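Local coordinates for possible adenyl cyclase-associated protein (Cryptosporidium parvum, PDB 2B0R), which probably binds and sequesters monomeric actin, as expected of a cyclase-associated protein, through a C-terminal beta-helix domain, at residues 90-95 and 108-113; 104-109 and 121-126; 127-132 and 149-154. All blocks are in the same frame, centred on the assembly; numbering follows the deposited sequence.

Segment 90-95 is the first of the six along the chain; the chain then runs through strand 102-106 and comes back beside it at 108-113. This closes interaction 1 after about one turn of the beta-helix. Interaction 2 opens before that loop is complete. Its first segment, 104-109, pairs one turn later with 121-126, so the two loops cross and share Gly108 and Val109. Interaction 3 follows in series: 127-132 continues directly from 121-126 and meets 149-154. Interactions 1 and 3 lie on the same seven-stranded sheet, whereas interaction 2 lies on the other. Probable backbone hydrogen bonds from Gly127 N to Asn107 O and from Val109 N to Ile128 O join the corners of successive turns.

Interaction 1 (90-95 and 108-113); sequences KVNSIF and GVISSI
Val91 and Val109 form a single backbone bridge, and Ile94 and Ile113 pair in parallel with CA atoms 4.7 Å apart, the register slipping by one residue between them. Val91 O accepts from Ile110 N at 3.0 Å, in the carbonyl plane. Val91 N gives only a weak bond to Gly108 O. Ile94 N is bonded to Ser112 O, which starts the regular ladder. At the slip, Asn92 O takes two bonds from one residue. Ser111 N approaches Asn92 O almost head-on at 2.9 Å, while Ser111 OG comes to it from above the carbonyl plane at 3.2 Å. Ser111 OG can reach because chi1 of 46° sets it between its own backbone N and carbonyl carbon.

The two segments are corners of adjacent turns of a right-handed parallel beta-helix, leading into neighbouring strands 93-100 and 112-116. Val109 fills the inner side of the corner. Its CG1 meets Ile94 CG1 at 3.8 Å, with the two side chains nearly at right angles, and Val91 CG2 at 4.0 Å. Val129 and Pro130 of the following turn cover Val109 further. Ile94 and Ile113 share one sheet face, where Ile113 CG1 comes to Ile94 CB at 3.9 Å.

Lys90, Asn92 and Ile110 lie at the outer side of the corner. Lys90 has CG anti to the backbone N (chi1 -165°) and runs extended past Gly108 and Val109, with CG 3.4 Å from Gly108 O. Its CE reaches Ile110 CD1. The Asn92 and Ile110 side chains cross at about a right angle, with Asn92 ND2 against CB and CG2 of Ile110.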
loop_
_atom_site.group_PDB
_atom_site.type_symbol
_atom_site.label_atom_id
_atom_site.label_comp_id
_atom_site.label_asym_id
_atom_site.label_seq_id
_atom_site.Cartn_x
_atom_site.Cartn_y
_atom_site.Cartn_z
ATOM N N LYS A 90 -13.962 20.289 -18.114
ATOM C CA LYS A 90 -13.802 18.861 -18.298
ATOM C C LYS A 90 -12.661 18.656 -19.284
ATOM O O LYS A 90 -12.608 19.275 -20.356
ATOM C CB LYS A 90 -15.098 18.217 -18.804
ATOM C CG LYS A 90 -15.127 16.709 -18.684
ATOM C CD LYS A 90 -16.523 16.166 -18.822
ATOM C CE LYS A 90 -16.506 14.671 -19.001
ATOM N NZ LYS A 90 -17.883 14.114 -19.277
ATOM N N VAL A 91 -11.727 17.813 -18.877
ATOM C CA VAL A 91 -10.549 17.495 -19.663
ATOM C C VAL A 91 -10.507 15.994 -19.883
ATOM O O VAL A 91 -11.344 15.242 -19.344
ATOM C CB VAL A 91 -9.270 17.936 -18.918
ATOM C CG1 VAL A 91 -9.152 19.440 -18.933
ATOM C CG2 VAL A 91 -9.317 17.459 -17.478
ATOM N N ASN A 92 -9.518 15.540 -20.640
ATOM C CA ASN A 92 -9.386 14.112 -20.875
ATOM C C ASN A 92 -9.181 13.307 -19.604
ATOM O O ASN A 92 -9.892 12.321 -19.340
ATOM C CB ASN A 92 -8.237 13.811 -21.833
ATOM C CG ASN A 92 -8.260 12.384 -22.290
ATOM O OD1 ASN A 92 -7.473 11.580 -21.845
ATOM N ND2 ASN A 92 -9.213 12.053 -23.122
ATOM N N SER A 93 -8.189 13.734 -18.838
ATOM C CA SER A 93 -7.725 13.026 -17.674
ATOM C C SER A 93 -6.825 13.970 -16.923
ATOM O O SER A 93 -6.374 14.980 -17.465
ATOM C CB SER A 93 -6.927 11.781 -18.094
ATOM O OG SER A 93 -5.748 12.150 -18.803
ATOM N N ILE A 94 -6.534 13.640 -15.689
ATOM C CA ILE A 94 -5.676 14.472 -14.897
ATOM C C ILE A 94 -4.669 13.573 -14.185
ATOM O O ILE A 94 -5.037 12.522 -13.657
ATOM C CB ILE A 94 -6.495 15.255 -13.817
ATOM C CG1 ILE A 94 -7.555 16.154 -14.466
ATOM C CG2 ILE A 94 -5.546 16.044 -12.889
ATOM C CD1 ILE A 94 -8.485 16.881 -13.449
ATOM N N PHE A 95 -3.419 14.005 -14.154
ATOM C CA PHE A 95 -2.361 13.287 -13.464
ATOM C C PHE A 95 -1.833 14.181 -12.313
ATOM O O PHE A 95 -1.446 15.327 -12.557
ATOM C CB PHE A 95 -1.248 12.897 -14.482
ATOM C CG PHE A 95 -0.058 12.195 -13.866
ATOM C CD1 PHE A 95 -0.193 10.934 -13.271
ATOM C CD2 PHE A 95 1.211 12.786 -13.892
ATOM C CE1 PHE A 95 0.908 10.271 -12.700
ATOM C CE2 PHE A 95 2.332 12.121 -13.329
ATOM C CZ PHE A 95 2.170 10.862 -12.733
ATOM N N GLY A 108 -14.787 17.453 -14.419
ATOM C CA GLY A 108 -14.725 16.023 -14.536
ATOM C C GLY A 108 -13.685 15.607 -15.540
ATOM O O GLY A 108 -12.959 16.441 -16.078
ATOM N N VAL A 109 -13.617 14.303 -15.804
ATOM C CA VAL A 109 -12.707 13.772 -16.842
ATOM C C VAL A 109 -13.368 12.739 -17.768
ATOM O O VAL A 109 -14.315 12.075 -17.409
ATOM C CB VAL A 109 -11.416 13.187 -16.215
ATOM C CG1 VAL A 109 -10.676 14.269 -15.445
ATOM C CG2 VAL A 109 -11.736 12.076 -15.282
ATOM N N ILE A 110 -12.865 12.632 -18.980
ATOM C CA ILE A 110 -13.288 11.607 -19.895
ATOM C C ILE A 110 -12.894 10.241 -19.323
ATOM O O ILE A 110 -13.706 9.305 -19.269
ATOM C CB ILE A 110 -12.670 11.840 -21.318
ATOM C CG1 ILE A 110 -13.283 13.095 -21.979
ATOM C CG2 ILE A 110 -12.828 10.570 -22.234
ATOM C CD1 ILE A 110 -14.781 12.942 -22.314
ATOM N N SER A 111 -11.663 10.114 -18.862
ATOM C CA SER A 111 -11.256 8.794 -18.388
ATOM C C SER A 111 -10.920 8.794 -16.912
ATOM O O SER A 111 -11.762 8.405 -16.081
ATOM C CB SER A 111 -10.137 8.204 -19.255
ATOM O OG SER A 111 -9.156 9.186 -19.479
ATOM N N SER A 112 -9.729 9.253 -16.548
ATOM C CA SER A 112 -9.330 9.045 -15.176
ATOM C C SER A 112 -8.550 10.184 -14.504
ATOM O O SER A 112 -7.999 11.055 -15.168
ATOM C CB SER A 112 -8.530 7.748 -15.100
ATOM O OG SER A 112 -7.244 7.985 -15.618
ATOM N N ILE A 113 -8.518 10.160 -13.174
ATOM C CA ILE A 113 -7.561 10.971 -12.441
ATOM C C ILE A 113 -6.606 10.043 -11.749
ATOM O O ILE A 113 -7.004 9.085 -11.077
ATOM C CB ILE A 113 -8.237 11.901 -11.403
ATOM C CG1 ILE A 113 -9.138 12.916 -12.121
ATOM C CG2 ILE A 113 -7.155 12.597 -10.507
ATOM C CD1 ILE A 113 -10.171 13.487 -11.259
#

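Interaction 2 (104-109 and 121-126); sequences FLVNGV and IKLQMT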
loop_
_atom_site.group_PDB
_atom_site.type_symbol
_atom_site.label_atom_id
_atom_site.label_comp_id
_atom_site.label_asym_id
_atom_site.label_seq_id
_atom_site.Cartn_x
_atom_site.Cartn_y
_atom_site.Cartn_z
ATOM N N PHE A 104 -8.032 20.018 -4.466
ATOM C CA PHE A 104 -8.308 20.129 -5.885
ATOM C C PHE A 104 -9.799 20.213 -6.087
ATOM O O PHE A 104 -10.541 19.403 -5.526
ATOM C CB PHE A 104 -7.742 18.920 -6.658
ATOM C CG PHE A 104 -6.253 18.755 -6.520
ATOM C CD1 PHE A 104 -5.714 17.938 -5.525
ATOM C CD2 PHE A 104 -5.393 19.407 -7.371
ATOM C CE1 PHE A 104 -4.335 17.791 -5.395
ATOM C CE2 PHE A 104 -4.033 19.273 -7.240
ATOM C CZ PHE A 104 -3.502 18.468 -6.252
ATOM N N LEU A 105 -10.252 21.184 -6.875
ATOM C CA LEU A 105 -11.622 21.176 -7.336
ATOM C C LEU A 105 -11.565 20.979 -8.806
ATOM O O LEU A 105 -10.832 21.671 -9.492
ATOM C CB LEU A 105 -12.349 22.474 -6.993
ATOM C CG LEU A 105 -13.870 22.522 -7.267
ATOM C CD1 LEU A 105 -14.682 21.884 -6.150
ATOM C CD2 LEU A 105 -14.342 23.971 -7.461
ATOM N N VAL A 106 -12.318 20.004 -9.300
ATOM C CA VAL A 106 -12.322 19.691 -10.731
ATOM C C VAL A 106 -13.734 19.558 -11.262
ATOM O O VAL A 106 -14.691 19.279 -10.518
ATOM C CB VAL A 106 -11.499 18.405 -11.076
ATOM C CG1 VAL A 106 -10.055 18.511 -10.586
ATOM C CG2 VAL A 106 -12.165 17.158 -10.549
ATOM N N ASN A 107 -13.871 19.788 -12.553
ATOM C CA ASN A 107 -15.128 19.557 -13.233
ATOM C C ASN A 107 -15.368 18.030 -13.381
ATOM O O ASN A 107 -16.068 17.398 -12.563
ATOM C CB ASN A 107 -15.094 20.253 -14.578
ATOM C CG ASN A 107 -16.410 20.198 -15.292
ATOM O OD1 ASN A 107 -17.260 19.363 -15.007
ATOM N ND2 ASN A 107 -16.579 21.073 -16.247
ATOM N N GLY A 108 -14.787 17.453 -14.419
ATOM C CA GLY A 108 -14.725 16.023 -14.536
ATOM C C GLY A 108 -13.685 15.607 -15.540
ATOM O O GLY A 108 -12.959 16.441 -16.078
ATOM N N VAL A 109 -13.617 14.303 -15.804
ATOM C CA VAL A 109 -12.707 13.772 -16.842
ATOM C C VAL A 109 -13.368 12.739 -17.768
ATOM O O VAL A 109 -14.315 12.075 -17.409
ATOM C CB VAL A 109 -11.416 13.187 -16.215
ATOM C CG1 VAL A 109 -10.676 14.269 -15.445
ATOM C CG2 VAL A 109 -11.736 12.076 -15.282
ATOM N N ILE A 121 -4.391 14.861 0.663
ATOM C CA ILE A 121 -4.980 15.387 -0.578
ATOM C C ILE A 121 -6.497 15.372 -0.508
ATOM O O ILE A 121 -7.091 14.399 -0.038
ATOM C CB ILE A 121 -4.467 14.598 -1.812
ATOM C CG1 ILE A 121 -2.946 14.698 -1.876
ATOM C CG2 ILE A 121 -5.066 15.122 -3.099
ATOM C CD1 ILE A 121 -2.433 16.161 -2.068
ATOM N N LYS A 122 -7.121 16.450 -0.952
ATOM C CA LYS A 122 -8.573 16.501 -0.990
ATOM C C LYS A 122 -8.969 16.790 -2.394
ATOM O O LYS A 122 -8.541 17.807 -2.950
ATOM C CB LYS A 122 -9.108 17.603 -0.092
ATOM C CG LYS A 122 -8.821 17.405 1.404
ATOM C CD LYS A 122 -9.652 18.388 2.205
ATOM C CE LYS A 122 -10.016 17.833 3.573
ATOM N NZ LYS A 122 -8.829 17.852 4.443
ATOM N N LEU A 123 -9.751 15.897 -2.994
ATOM C CA LEU A 123 -10.192 16.125 -4.332
ATOM C C LEU A 123 -11.717 16.149 -4.388
ATOM O O LEU A 123 -12.375 15.239 -3.861
ATOM C CB LEU A 123 -9.628 15.051 -5.273
ATOM C CG LEU A 123 -10.254 14.988 -6.686
ATOM C CD1 LEU A 123 -9.441 15.772 -7.683
ATOM C CD2 LEU A 123 -10.310 13.585 -7.139
ATOM N N GLN A 124 -12.263 17.183 -5.028
ATOM C CA GLN A 124 -13.687 17.294 -5.235
ATOM C C GLN A 124 -14.007 17.530 -6.693
ATOM O O GLN A 124 -13.312 18.271 -7.371
ATOM C CB GLN A 124 -14.280 18.420 -4.387
ATOM C CG GLN A 124 -15.780 18.693 -4.677
ATOM C CD GLN A 124 -16.481 19.507 -3.583
ATOM O OE1 GLN A 124 -15.878 20.367 -2.958
ATOM N NE2 GLN A 124 -17.760 19.220 -3.356
ATOM N N MET A 125 -15.074 16.897 -7.157
ATOM C CA MET A 125 -15.531 17.029 -8.521
ATOM C C MET A 125 -16.929 17.632 -8.523
ATOM O O MET A 125 -17.705 17.389 -7.613
ATOM C CB MET A 125 -15.564 15.642 -9.180
ATOM C CG MET A 125 -16.655 14.752 -8.610
ATOM S SD MET A 125 -16.669 13.027 -9.129
ATOM C CE MET A 125 -15.306 12.365 -8.160
ATOM N N THR A 126 -17.261 18.401 -9.552
ATOM C CA THR A 126 -18.654 18.858 -9.701
ATOM C C THR A 126 -19.369 18.064 -10.761
ATOM O O THR A 126 -20.602 18.101 -10.828
ATOM C CB THR A 126 -18.774 20.310 -10.140
ATOM O OG1 THR A 126 -18.079 20.471 -11.379
ATOM C CG2 THR A 126 -18.217 21.250 -9.099
#
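Leu123 CD1 sits between two side chains of the neighbouring strand. Leu123 CD1 touches Phe104 CB at 3.7 Å and Val106 CG1 at 4.0 Å. With CG anti to the backbone N (chi1 167°) and chi2 at 95°, Leu123 brings CD1 to them. Ile121 extends the patch on one side: its CG2 meets the Phe104 ring at the edge, in the ring plane, 3.6 Å from CE1. On the other side Val106 CG2 reaches Met125 CB, while the bent Met125 chain carries its sulfur off from strand 102-106. Ile94 packs on Val106 and Ile96 on Phe104, both from strand 93-100.

The segments are neighbouring parallel strands in one of the long sheets of a right-handed parallel beta-helix, one turn apart. Their short axes approach to 4.7 Å at an angle of 16°. Phe104 N bonds to Lys122 O and Phe104 O takes Gln124 N. Val106 repeats this two residues along, with its N on Gln124 O and its O taking Thr126 N.

On the other face, Leu105 and Gln124 lie side by side and point the same way. Leu105 CD1 rests on the extended Gln124 chain, 3.7 Å from CG. Tyr143 of the next strand also touches Gln124. At the polar end, Thr126 N makes a second, weak bond to Asn107 O at 3.4 Å. Asn107 and Thr126 cross at about a right angle, and Asn107 ND2 is held by Glu88 O.

Interaction 3 (127-132 and 149-154); sequences GIVPTI and KNVEVY
Val129 opens the contact loosely, its CG1 4.3 Å from Val151 CG2, near the Val129 carbonyl. Val129 also packs on Ile113 of the preceding turn. Pro130 O accepts from Glu152 N at 3.0 Å; the N-H points nearly straight at it, but the donor is tilted 20° from the carbonyl plane.

Thr131 pairs with Glu152 on one face of the sheet. Its CG2 is anti to the backbone N and lies obliquely to the Tyr154 ring, 4.0 Å from CE1. The ring is tied back to its own strand, as Tyr154 OH donates to Glu152 OE2 at 3.1 Å, meeting the carboxylate from above its plane. This bond should limit the swing of both side chains. Glu152 OE1 makes a long, weak ion pair with Lys185 of the second subunit.

Ile132 pairs with Val153 on the opposite face. Ile132 N bonds to Glu152 O at 2.7 Å and Ile132 O receives Tyr154 N, while the same O lies at the edge of the Tyr154 ring. CG1 of Ile132 stands anti to its carbonyl carbon (chi1 -60°) and crosses Val151 obliquely, 3.9 Å from CG2.

Strand 152-156 is the last of its sheet within the chain. Val153 and Tyr154 pair antiparallel with a strand of the second subunit. The arrangement is a terminal turn of a right-handed parallel beta-helix, whose sheet continues across the dimer interface.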
loop_
_atom_site.group_PDB
_atom_site.type_symbol
_atom_site.label_atom_id
_atom_site.label_comp_id
_atom_site.label_asym_id
_atom_site.label_seq_id
_atom_site.Cartn_x
_atom_site.Cartn_y
_atom_site.Cartn_z
ATOM N N GLY A 127 -18.596 17.376 -11.610
ATOM C CA GLY A 127 -19.159 16.608 -12.728
ATOM C C GLY A 127 -18.872 15.111 -12.675
ATOM O O GLY A 127 -18.965 14.485 -11.611
ATOM N N ILE A 128 -18.532 14.541 -13.828
ATOM C CA ILE A 128 -18.246 13.122 -13.909
ATOM C C ILE A 128 -16.737 12.805 -13.860
ATOM O O ILE A 128 -15.925 13.388 -14.597
ATOM C CB ILE A 128 -18.873 12.445 -15.192
ATOM C CG1 ILE A 128 -20.257 13.017 -15.520
ATOM C CG2 ILE A 128 -18.957 10.908 -15.001
ATOM C CD1 ILE A 128 -20.821 12.632 -17.001
ATOM N N VAL A 129 -16.380 11.871 -12.984
ATOM C CA VAL A 129 -15.048 11.255 -12.998
ATOM C C VAL A 129 -15.234 9.744 -13.008
ATOM O O VAL A 129 -15.586 9.168 -12.000
ATOM C CB VAL A 129 -14.154 11.711 -11.808
ATOM C CG1 VAL A 129 -12.823 10.989 -11.865
ATOM C CG2 VAL A 129 -13.913 13.245 -11.829
ATOM N N PRO A 130 -15.078 9.107 -14.181
ATOM C CA PRO A 130 -15.331 7.642 -14.266
ATOM C C PRO A 130 -14.431 6.790 -13.336
ATOM O O PRO A 130 -14.942 5.906 -12.608
ATOM C CB PRO A 130 -15.065 7.308 -15.742
ATOM C CG PRO A 130 -15.199 8.634 -16.475
ATOM C CD PRO A 130 -14.728 9.696 -15.489
ATOM N N THR A 131 -13.135 7.125 -13.314
ATOM C CA THR A 131 -12.090 6.316 -12.707
ATOM C C THR A 131 -11.125 7.196 -11.933
ATOM O O THR A 131 -10.665 8.236 -12.448
ATOM C CB THR A 131 -11.262 5.616 -13.869
ATOM O OG1 THR A 131 -12.087 4.653 -14.500
ATOM C CG2 THR A 131 -10.015 4.939 -13.382
ATOM N N ILE A 132 -10.778 6.779 -10.726
ATOM C CA ILE A 132 -9.646 7.380 -10.004
ATOM C C ILE A 132 -8.651 6.313 -9.553
ATOM O O ILE A 132 -9.026 5.229 -9.090
ATOM C CB ILE A 132 -10.074 8.159 -8.734
ATOM C CG1 ILE A 132 -11.025 9.297 -9.079
ATOM C CG2 ILE A 132 -8.812 8.689 -7.948
ATOM C CD1 ILE A 132 -11.654 9.951 -7.819
ATOM N N LYS A 149 -21.314 9.585 -8.402
ATOM C CA LYS A 149 -21.320 8.602 -7.297
ATOM C C LYS A 149 -20.672 7.237 -7.628
ATOM O O LYS A 149 -20.168 6.560 -6.733
ATOM C CB LYS A 149 -22.766 8.375 -6.800
ATOM C CG LYS A 149 -23.118 9.058 -5.464
ATOM N N ASN A 150 -20.691 6.852 -8.906
ATOM C CA ASN A 150 -20.347 5.476 -9.326
ATOM C C ASN A 150 -18.886 5.322 -9.704
ATOM O O ASN A 150 -18.532 4.420 -10.477
ATOM C CB ASN A 150 -21.220 5.011 -10.531
ATOM C CG ASN A 150 -22.707 5.109 -10.256
ATOM O OD1 ASN A 150 -23.170 4.893 -9.137
ATOM N ND2 ASN A 150 -23.465 5.452 -11.285
ATOM N N VAL A 151 -18.050 6.206 -9.175
ATOM C CA VAL A 151 -16.638 6.282 -9.566
ATOM C C VAL A 151 -15.838 5.046 -9.093
ATOM O O VAL A 151 -16.045 4.550 -8.008
ATOM C CB VAL A 151 -15.999 7.607 -9.053
ATOM C CG1 VAL A 151 -16.076 7.685 -7.510
ATOM C CG2 VAL A 151 -14.596 7.763 -9.570
ATOM N N GLU A 152 -14.957 4.553 -9.947
ATOM C CA GLU A 152 -14.129 3.401 -9.634
ATOM C C GLU A 152 -12.812 3.885 -9.132
ATOM O O GLU A 152 -12.137 4.665 -9.805
ATOM C CB GLU A 152 -13.911 2.586 -10.873
ATOM C CG GLU A 152 -15.180 1.988 -11.428
ATOM C CD GLU A 152 -14.912 1.091 -12.620
ATOM O OE1 GLU A 152 -15.891 0.495 -13.111
ATOM O OE2 GLU A 152 -13.735 0.996 -13.075
ATOM N N VAL A 153 -12.454 3.477 -7.926
ATOM C CA VAL A 153 -11.178 3.903 -7.331
ATOM C C VAL A 153 -10.228 2.713 -7.270
ATOM O O VAL A 153 -10.533 1.701 -6.661
ATOM C CB VAL A 153 -11.347 4.536 -5.912
ATOM C CG1 VAL A 153 -10.097 5.282 -5.522
ATOM C CG2 VAL A 153 -12.535 5.476 -5.863
ATOM N N TYR A 154 -9.107 2.828 -7.959
ATOM C CA TYR A 154 -8.055 1.818 -7.918
ATOM C C TYR A 154 -7.021 2.266 -6.897
ATOM O O TYR A 154 -6.655 3.455 -6.855
ATOM C CB TYR A 154 -7.441 1.607 -9.315
ATOM C CG TYR A 154 -8.419 1.001 -10.303
ATOM C CD1 TYR A 154 -9.391 1.801 -10.963
ATOM C CD2 TYR A 154 -8.403 -0.374 -10.571
ATOM C CE1 TYR A 154 -10.317 1.230 -11.884
ATOM C CE2 TYR A 154 -9.328 -0.963 -11.461
ATOM C CZ TYR A 154 -10.276 -0.157 -12.120
ATOM O OH TYR A 154 -11.172 -0.756 -12.987
#